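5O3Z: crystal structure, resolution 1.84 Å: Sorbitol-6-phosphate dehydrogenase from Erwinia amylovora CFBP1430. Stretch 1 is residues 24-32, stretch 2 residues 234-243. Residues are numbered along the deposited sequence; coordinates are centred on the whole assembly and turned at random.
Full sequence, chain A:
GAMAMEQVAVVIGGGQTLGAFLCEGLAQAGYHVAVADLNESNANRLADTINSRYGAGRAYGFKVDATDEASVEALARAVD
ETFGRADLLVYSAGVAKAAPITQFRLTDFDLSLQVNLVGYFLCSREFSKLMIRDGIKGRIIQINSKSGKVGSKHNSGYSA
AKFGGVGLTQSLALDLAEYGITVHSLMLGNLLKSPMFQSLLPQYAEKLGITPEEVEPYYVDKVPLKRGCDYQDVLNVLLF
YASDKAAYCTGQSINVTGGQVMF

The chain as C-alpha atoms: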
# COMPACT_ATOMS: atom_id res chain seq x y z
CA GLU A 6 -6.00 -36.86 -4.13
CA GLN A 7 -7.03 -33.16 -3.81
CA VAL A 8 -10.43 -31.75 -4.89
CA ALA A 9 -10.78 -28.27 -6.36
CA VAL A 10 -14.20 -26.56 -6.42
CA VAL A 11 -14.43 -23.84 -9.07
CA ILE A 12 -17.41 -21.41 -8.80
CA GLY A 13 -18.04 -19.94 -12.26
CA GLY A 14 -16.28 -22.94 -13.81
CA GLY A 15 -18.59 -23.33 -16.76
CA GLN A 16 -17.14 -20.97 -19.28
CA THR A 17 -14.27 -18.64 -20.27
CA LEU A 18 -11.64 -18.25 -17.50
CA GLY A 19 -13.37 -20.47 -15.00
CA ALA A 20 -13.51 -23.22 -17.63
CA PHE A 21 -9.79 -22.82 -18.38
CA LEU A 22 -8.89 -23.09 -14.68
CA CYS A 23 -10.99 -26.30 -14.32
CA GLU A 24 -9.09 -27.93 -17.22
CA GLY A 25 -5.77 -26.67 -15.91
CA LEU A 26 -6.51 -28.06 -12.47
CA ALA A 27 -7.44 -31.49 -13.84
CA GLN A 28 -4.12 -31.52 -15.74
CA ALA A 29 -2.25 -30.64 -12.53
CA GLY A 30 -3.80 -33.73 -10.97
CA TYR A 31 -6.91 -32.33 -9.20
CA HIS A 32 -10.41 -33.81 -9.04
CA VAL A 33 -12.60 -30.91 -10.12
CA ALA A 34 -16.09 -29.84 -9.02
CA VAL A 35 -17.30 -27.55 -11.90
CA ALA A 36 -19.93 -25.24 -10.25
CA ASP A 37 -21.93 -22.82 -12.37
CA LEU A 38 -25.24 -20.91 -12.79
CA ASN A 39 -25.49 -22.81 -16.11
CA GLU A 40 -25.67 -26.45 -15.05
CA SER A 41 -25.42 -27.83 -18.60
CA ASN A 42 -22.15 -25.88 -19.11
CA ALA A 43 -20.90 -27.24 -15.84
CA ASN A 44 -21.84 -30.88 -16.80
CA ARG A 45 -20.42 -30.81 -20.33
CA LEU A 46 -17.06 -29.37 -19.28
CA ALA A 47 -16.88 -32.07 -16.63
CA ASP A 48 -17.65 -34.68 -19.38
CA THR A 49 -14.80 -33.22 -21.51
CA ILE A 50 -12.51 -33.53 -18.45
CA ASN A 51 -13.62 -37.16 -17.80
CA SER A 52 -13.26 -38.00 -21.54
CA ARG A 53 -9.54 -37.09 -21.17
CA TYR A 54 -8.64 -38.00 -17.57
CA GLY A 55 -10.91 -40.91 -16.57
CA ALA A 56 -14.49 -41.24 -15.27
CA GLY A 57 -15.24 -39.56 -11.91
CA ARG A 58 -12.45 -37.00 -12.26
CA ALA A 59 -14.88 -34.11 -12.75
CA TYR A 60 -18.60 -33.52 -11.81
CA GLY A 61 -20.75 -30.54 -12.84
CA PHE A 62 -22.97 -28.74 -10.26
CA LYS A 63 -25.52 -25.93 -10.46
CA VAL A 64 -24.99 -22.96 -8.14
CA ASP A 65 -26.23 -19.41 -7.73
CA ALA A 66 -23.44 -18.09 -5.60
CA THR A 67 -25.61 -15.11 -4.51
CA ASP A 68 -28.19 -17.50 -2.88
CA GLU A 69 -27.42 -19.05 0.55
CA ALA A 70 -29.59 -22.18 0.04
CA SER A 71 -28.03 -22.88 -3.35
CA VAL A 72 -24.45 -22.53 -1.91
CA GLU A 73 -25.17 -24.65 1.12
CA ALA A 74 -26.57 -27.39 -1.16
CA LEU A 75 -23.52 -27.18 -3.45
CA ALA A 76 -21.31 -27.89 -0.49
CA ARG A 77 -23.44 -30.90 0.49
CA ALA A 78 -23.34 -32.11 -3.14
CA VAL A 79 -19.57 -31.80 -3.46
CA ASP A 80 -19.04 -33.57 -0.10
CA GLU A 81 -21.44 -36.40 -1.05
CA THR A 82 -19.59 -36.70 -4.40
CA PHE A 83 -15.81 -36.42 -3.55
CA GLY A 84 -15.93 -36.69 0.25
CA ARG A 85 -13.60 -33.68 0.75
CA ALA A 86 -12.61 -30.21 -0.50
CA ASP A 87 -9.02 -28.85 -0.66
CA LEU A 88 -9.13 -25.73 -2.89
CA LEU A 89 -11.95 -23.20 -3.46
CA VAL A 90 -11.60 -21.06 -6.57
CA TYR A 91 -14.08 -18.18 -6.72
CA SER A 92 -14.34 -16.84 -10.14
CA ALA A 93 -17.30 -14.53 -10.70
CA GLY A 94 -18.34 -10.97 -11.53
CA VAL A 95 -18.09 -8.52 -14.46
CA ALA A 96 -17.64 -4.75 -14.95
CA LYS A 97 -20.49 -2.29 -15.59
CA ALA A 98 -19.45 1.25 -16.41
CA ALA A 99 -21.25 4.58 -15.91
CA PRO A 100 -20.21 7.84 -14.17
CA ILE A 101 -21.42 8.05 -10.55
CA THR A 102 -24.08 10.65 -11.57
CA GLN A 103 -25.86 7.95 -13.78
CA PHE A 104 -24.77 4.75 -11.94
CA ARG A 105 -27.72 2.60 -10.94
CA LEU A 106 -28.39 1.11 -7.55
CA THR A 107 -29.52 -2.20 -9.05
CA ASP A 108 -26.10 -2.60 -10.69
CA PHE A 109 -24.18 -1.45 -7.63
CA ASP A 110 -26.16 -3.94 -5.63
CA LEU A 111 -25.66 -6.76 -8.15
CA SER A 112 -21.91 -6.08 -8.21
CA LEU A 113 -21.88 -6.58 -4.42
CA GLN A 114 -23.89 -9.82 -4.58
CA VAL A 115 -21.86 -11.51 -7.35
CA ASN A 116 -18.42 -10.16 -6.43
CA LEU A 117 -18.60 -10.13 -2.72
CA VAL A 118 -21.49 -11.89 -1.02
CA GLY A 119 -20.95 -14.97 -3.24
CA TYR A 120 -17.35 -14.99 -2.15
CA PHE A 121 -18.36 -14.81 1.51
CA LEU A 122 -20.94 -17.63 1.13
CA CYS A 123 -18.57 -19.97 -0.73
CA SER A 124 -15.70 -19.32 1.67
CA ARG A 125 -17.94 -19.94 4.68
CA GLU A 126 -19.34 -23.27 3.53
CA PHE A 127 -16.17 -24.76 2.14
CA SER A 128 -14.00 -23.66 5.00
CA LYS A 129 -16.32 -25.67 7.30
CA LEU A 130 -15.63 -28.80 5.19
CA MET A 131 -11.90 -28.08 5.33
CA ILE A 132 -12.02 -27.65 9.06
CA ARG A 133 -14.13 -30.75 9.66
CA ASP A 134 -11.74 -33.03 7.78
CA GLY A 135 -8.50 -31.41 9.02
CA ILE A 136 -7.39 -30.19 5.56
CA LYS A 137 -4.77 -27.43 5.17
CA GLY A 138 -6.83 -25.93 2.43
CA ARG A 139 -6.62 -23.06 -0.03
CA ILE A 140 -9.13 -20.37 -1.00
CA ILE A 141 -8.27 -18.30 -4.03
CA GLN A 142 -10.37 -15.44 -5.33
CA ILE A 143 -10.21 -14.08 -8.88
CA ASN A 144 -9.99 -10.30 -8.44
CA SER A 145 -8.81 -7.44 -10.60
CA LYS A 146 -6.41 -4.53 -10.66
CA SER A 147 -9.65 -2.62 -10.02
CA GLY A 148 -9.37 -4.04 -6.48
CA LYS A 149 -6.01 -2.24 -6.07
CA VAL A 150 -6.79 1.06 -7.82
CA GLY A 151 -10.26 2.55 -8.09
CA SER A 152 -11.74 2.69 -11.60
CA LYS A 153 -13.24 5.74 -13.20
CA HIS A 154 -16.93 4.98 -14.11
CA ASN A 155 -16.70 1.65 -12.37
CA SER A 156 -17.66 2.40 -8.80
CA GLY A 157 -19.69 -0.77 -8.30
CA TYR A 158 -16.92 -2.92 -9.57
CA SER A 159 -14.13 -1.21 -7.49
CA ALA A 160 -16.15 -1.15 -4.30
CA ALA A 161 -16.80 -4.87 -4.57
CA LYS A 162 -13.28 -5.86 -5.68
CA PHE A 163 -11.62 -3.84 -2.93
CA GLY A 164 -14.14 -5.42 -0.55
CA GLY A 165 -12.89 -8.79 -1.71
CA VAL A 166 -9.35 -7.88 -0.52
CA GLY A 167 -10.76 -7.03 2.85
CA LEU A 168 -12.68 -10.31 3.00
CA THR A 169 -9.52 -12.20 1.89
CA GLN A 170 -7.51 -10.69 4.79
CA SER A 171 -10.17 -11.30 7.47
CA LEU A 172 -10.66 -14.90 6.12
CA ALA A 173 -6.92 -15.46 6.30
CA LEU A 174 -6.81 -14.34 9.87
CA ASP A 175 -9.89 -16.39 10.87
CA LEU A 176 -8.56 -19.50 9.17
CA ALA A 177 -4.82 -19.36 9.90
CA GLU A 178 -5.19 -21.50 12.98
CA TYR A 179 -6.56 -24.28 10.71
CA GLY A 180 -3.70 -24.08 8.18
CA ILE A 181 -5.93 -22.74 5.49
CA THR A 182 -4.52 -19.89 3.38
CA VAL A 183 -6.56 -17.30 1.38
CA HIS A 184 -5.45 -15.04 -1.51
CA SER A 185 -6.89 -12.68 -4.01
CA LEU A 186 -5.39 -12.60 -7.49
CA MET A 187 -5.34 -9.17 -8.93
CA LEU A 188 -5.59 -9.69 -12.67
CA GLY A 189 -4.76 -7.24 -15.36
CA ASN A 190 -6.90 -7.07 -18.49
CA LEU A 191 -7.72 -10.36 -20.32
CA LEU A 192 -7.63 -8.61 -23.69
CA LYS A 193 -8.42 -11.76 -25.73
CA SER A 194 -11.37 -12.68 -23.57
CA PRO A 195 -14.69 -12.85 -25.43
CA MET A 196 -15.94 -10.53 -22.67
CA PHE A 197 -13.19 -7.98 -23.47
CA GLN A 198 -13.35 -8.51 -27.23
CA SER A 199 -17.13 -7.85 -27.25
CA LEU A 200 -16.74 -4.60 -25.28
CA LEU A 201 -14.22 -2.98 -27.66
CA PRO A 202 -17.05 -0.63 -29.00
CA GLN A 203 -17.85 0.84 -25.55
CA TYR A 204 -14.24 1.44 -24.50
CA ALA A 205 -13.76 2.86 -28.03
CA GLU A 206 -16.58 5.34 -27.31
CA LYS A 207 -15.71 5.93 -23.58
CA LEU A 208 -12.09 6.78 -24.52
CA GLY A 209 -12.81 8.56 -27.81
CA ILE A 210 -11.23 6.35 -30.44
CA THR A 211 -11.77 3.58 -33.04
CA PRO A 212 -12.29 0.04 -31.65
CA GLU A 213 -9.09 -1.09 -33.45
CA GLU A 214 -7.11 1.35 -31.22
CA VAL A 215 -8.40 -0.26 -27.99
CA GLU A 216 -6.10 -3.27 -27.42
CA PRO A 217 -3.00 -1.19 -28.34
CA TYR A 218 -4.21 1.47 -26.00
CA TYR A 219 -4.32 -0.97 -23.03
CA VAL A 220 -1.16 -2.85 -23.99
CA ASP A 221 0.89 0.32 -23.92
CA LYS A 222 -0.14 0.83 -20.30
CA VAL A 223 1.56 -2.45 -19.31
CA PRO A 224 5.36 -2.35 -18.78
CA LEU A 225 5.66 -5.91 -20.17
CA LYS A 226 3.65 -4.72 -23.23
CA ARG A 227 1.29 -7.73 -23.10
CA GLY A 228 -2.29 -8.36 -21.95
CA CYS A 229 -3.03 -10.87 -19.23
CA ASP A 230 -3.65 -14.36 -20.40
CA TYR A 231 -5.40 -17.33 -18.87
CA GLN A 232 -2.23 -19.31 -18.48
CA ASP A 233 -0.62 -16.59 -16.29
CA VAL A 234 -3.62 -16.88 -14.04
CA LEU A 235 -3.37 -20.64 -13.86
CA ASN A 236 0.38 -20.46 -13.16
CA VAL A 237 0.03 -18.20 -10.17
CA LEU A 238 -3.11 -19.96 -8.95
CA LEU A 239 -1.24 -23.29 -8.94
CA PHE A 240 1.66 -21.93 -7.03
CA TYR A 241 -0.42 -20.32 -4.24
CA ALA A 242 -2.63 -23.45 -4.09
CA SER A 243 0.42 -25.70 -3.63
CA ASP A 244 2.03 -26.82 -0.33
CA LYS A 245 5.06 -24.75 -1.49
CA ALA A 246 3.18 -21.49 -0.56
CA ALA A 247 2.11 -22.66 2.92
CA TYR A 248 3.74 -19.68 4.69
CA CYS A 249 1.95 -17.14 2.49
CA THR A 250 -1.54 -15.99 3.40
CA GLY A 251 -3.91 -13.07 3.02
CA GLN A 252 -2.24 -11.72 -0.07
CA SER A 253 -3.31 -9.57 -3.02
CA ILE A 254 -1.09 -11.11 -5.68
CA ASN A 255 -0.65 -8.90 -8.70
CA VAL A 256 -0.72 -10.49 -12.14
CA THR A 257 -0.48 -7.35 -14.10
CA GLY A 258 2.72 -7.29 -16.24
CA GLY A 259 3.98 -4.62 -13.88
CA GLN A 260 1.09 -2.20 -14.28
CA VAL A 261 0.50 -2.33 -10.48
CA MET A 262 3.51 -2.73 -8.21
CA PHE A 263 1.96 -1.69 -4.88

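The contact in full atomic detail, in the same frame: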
# COMPACT_ATOMS: atom_id res chain seq x y z
N GLU A 24 -9.90 -27.02 -16.37
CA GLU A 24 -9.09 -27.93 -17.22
C GLU A 24 -7.63 -28.00 -16.74
O GLU A 24 -6.99 -29.09 -16.63
CB GLU A 24 -9.11 -27.47 -18.65
CG GLU A 24 -10.52 -27.39 -19.20
CD GLU A 24 -10.60 -27.41 -20.71
OE1 GLU A 24 -9.76 -28.06 -21.37
OE2 GLU A 24 -11.53 -26.79 -21.25
N GLY A 25 -7.13 -26.82 -16.40
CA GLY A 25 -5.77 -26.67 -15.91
C GLY A 25 -5.57 -27.37 -14.60
O GLY A 25 -4.54 -27.96 -14.38
N LEU A 26 -6.58 -27.34 -13.71
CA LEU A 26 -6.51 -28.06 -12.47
C LEU A 26 -6.61 -29.58 -12.64
O LEU A 26 -6.05 -30.33 -11.87
CB LEU A 26 -7.61 -27.59 -11.53
CG LEU A 26 -7.39 -26.18 -10.95
CD1 LEU A 26 -8.71 -25.62 -10.47
CD2 LEU A 26 -6.44 -26.27 -9.79
N ALA A 27 -7.36 -30.02 -13.61
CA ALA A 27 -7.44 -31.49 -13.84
C ALA A 27 -6.06 -31.96 -14.31
O ALA A 27 -5.49 -32.90 -13.77
CB ALA A 27 -8.49 -31.76 -14.89
N GLN A 28 -5.51 -31.25 -15.28
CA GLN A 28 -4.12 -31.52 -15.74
C GLN A 28 -3.09 -31.58 -14.63
O GLN A 28 -2.30 -32.52 -14.56
CB GLN A 28 -3.72 -30.48 -16.75
CG GLN A 28 -2.40 -30.78 -17.43
CD GLN A 28 -1.97 -29.57 -18.19
OE1 GLN A 28 -1.71 -28.51 -17.57
NE2 GLN A 28 -1.98 -29.67 -19.52
N ALA A 29 -3.13 -30.62 -13.72
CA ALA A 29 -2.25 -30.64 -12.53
C ALA A 29 -2.52 -31.77 -11.55
O ALA A 29 -1.87 -31.87 -10.51
CB ALA A 29 -2.36 -29.32 -11.80
N GLY A 30 -3.50 -32.64 -11.85
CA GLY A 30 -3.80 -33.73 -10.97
C GLY A 30 -4.95 -33.57 -9.98
O GLY A 30 -5.09 -34.42 -9.10
N TYR A 31 -5.76 -32.51 -10.10
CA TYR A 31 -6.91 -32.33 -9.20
C TYR A 31 -8.17 -33.09 -9.70
O TYR A 31 -8.47 -33.13 -10.92
CB TYR A 31 -7.23 -30.81 -8.98
CG TYR A 31 -6.22 -29.97 -8.11
CD1 TYR A 31 -5.08 -29.39 -8.67
CD2 TYR A 31 -6.48 -29.71 -6.76
CE1 TYR A 31 -4.22 -28.62 -7.89
CE2 TYR A 31 -5.63 -28.97 -5.98
CZ TYR A 31 -4.48 -28.45 -6.55
OH TYR A 31 -3.66 -27.70 -5.75
N HIS A 32 -8.97 -33.57 -8.76
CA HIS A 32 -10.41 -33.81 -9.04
C HIS A 32 -11.15 -32.47 -9.00
O HIS A 32 -10.87 -31.65 -8.14
CB HIS A 32 -11.01 -34.76 -8.03
CG HIS A 32 -10.69 -36.19 -8.31
ND1 HIS A 32 -9.45 -36.74 -8.02
CD2 HIS A 32 -11.45 -37.19 -8.82
CE1 HIS A 32 -9.48 -38.03 -8.36
NE2 HIS A 32 -10.68 -38.32 -8.84
N VAL A 234 -2.75 -16.69 -15.18
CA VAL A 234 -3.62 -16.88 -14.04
C VAL A 234 -3.44 -18.23 -13.40
O VAL A 234 -3.23 -18.37 -12.19
CB VAL A 234 -5.10 -16.63 -14.42
CG1 VAL A 234 -6.00 -16.80 -13.21
CG2 VAL A 234 -5.29 -15.22 -14.98
N LEU A 235 -3.57 -19.27 -14.25
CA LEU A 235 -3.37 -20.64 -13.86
C LEU A 235 -2.06 -20.87 -13.15
O LEU A 235 -2.03 -21.46 -12.08
CB LEU A 235 -3.54 -21.53 -15.12
CG LEU A 235 -3.46 -23.05 -14.94
CD1 LEU A 235 -4.51 -23.56 -13.96
CD2 LEU A 235 -3.65 -23.72 -16.30
N ASN A 236 -0.98 -20.28 -13.69
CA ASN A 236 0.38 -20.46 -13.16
C ASN A 236 0.45 -20.06 -11.74
O ASN A 236 0.82 -20.85 -10.85
CB ASN A 236 1.40 -19.71 -14.05
CG ASN A 236 1.71 -20.47 -15.35
OD1 ASN A 236 1.37 -21.65 -15.46
ND2 ASN A 236 2.32 -19.78 -16.36
N VAL A 237 0.01 -18.81 -11.49
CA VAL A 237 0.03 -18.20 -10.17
C VAL A 237 -0.94 -18.93 -9.22
O VAL A 237 -0.63 -19.23 -8.05
CB VAL A 237 -0.35 -16.71 -10.30
CG1 VAL A 237 -0.54 -16.07 -8.95
CG2 VAL A 237 0.67 -15.90 -11.10
N LEU A 238 -2.15 -19.16 -9.72
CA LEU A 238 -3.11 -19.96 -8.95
C LEU A 238 -2.49 -21.26 -8.42
O LEU A 238 -2.56 -21.60 -7.21
CB LEU A 238 -4.35 -20.20 -9.79
CG LEU A 238 -5.56 -20.78 -9.03
CD1 LEU A 238 -6.81 -20.38 -9.78
CD2 LEU A 238 -5.49 -22.29 -8.91
N LEU A 239 -1.81 -21.97 -9.31
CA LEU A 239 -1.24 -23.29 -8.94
C LEU A 239 -0.18 -23.17 -7.90
O LEU A 239 -0.08 -24.02 -7.00
CB LEU A 239 -0.68 -23.99 -10.16
CG LEU A 239 -1.69 -24.51 -11.20
CD1 LEU A 239 -0.99 -25.11 -12.42
CD2 LEU A 239 -2.65 -25.48 -10.56
N PHE A 240 0.59 -22.06 -7.95
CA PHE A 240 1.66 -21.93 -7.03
C PHE A 240 1.07 -21.66 -5.69
O PHE A 240 1.38 -22.39 -4.71
CB PHE A 240 2.69 -20.85 -7.46
CG PHE A 240 3.68 -20.58 -6.39
CD1 PHE A 240 4.60 -21.57 -6.03
CD2 PHE A 240 3.59 -19.45 -5.61
CE1 PHE A 240 5.49 -21.37 -4.98
CE2 PHE A 240 4.46 -19.24 -4.57
CZ PHE A 240 5.42 -20.21 -4.25
N TYR A 241 0.20 -20.63 -5.57
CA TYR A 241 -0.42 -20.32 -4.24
C TYR A 241 -1.35 -21.42 -3.67
O TYR A 241 -1.54 -21.57 -2.46
CB TYR A 241 -1.01 -18.87 -4.19
CG TYR A 241 0.10 -17.77 -4.23
CD1 TYR A 241 0.70 -17.32 -3.07
CD2 TYR A 241 0.55 -17.24 -5.41
CE1 TYR A 241 1.76 -16.37 -3.11
CE2 TYR A 241 1.55 -16.28 -5.45
CZ TYR A 241 2.14 -15.84 -4.31
OH TYR A 241 3.11 -14.87 -4.29
N ALA A 242 -1.83 -22.28 -4.55
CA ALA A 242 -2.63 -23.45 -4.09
C ALA A 242 -1.76 -24.62 -3.60
O ALA A 242 -2.23 -25.50 -2.88
CB ALA A 242 -3.53 -23.91 -5.24
N SER A 243 -0.47 -24.60 -3.94
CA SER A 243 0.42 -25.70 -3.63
C SER A 243 0.85 -25.70 -2.15
O SER A 243 0.79 -24.68 -1.45
CB SER A 243 1.66 -25.61 -4.54
OG SER A 243 2.67 -24.82 -3.92
O HOH W 1 -4.65 -26.85 -3.66

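The centre of this contact is one methyl group. Leu-239 CD2 lies 3.9 Å from Leu-26 CD2, 4.0 Å from Ala-29 CB and 4.4 Å from Tyr-31 CE1, so a single branch end meets three residues of the first stretch. The CA-to-CB bond of Leu-239 points sideways, yet its m,t rotamer brings the end of the side chain nearer. Leu-26 does the same from its own helix, again as m,t, and its CD2 also reaches Leu-238 CD2 at 4.2 Å. These two branched side chains help bridge helices whose axes come no closer than 10.7 Å and cross at 49°.

One turn earlier in the second helix, the packing rule changes from side chain against side chain to side chain against backbone. Leu-235 points toward the first helix and sets its CD2 3.7 Å from Gly-25 CA. A CB on Gly-25 would stand only 2.4 Å from that same Leu-235 CD2, a clash, so the glycine makes room for the leucine, and here the CA atoms of Gly-25 and Leu-235 come within 6.8 Å.

Farther out, Ala-29 offers just a methyl that touches Leu-239 where the contact meets solvent. Gly-30 then ends the helix in a Schellman motif: its phi of 97° suits glycine, while Gly-30 N bonds Ala-27 O (2.8 Å) and Tyr-31 N bonds Leu-26 O (2.8 Å). The chain turns, and Tyr-31 points back toward the second helix.

Tyr-31 carries the contact to its polar edge. Its OH packs 3.8 Å from Ala-242 CB, a small side chain beside the hydroxyl. No direct hydrogen bond joins the stretches; instead, a water lies 2.5 Å from Tyr-31 OH and donates to Ala-242 O at 2.9 Å. In all, 276 Å² is buried, summed over both sides; the direct contacts are apolar packing, and the water supplies the polar link.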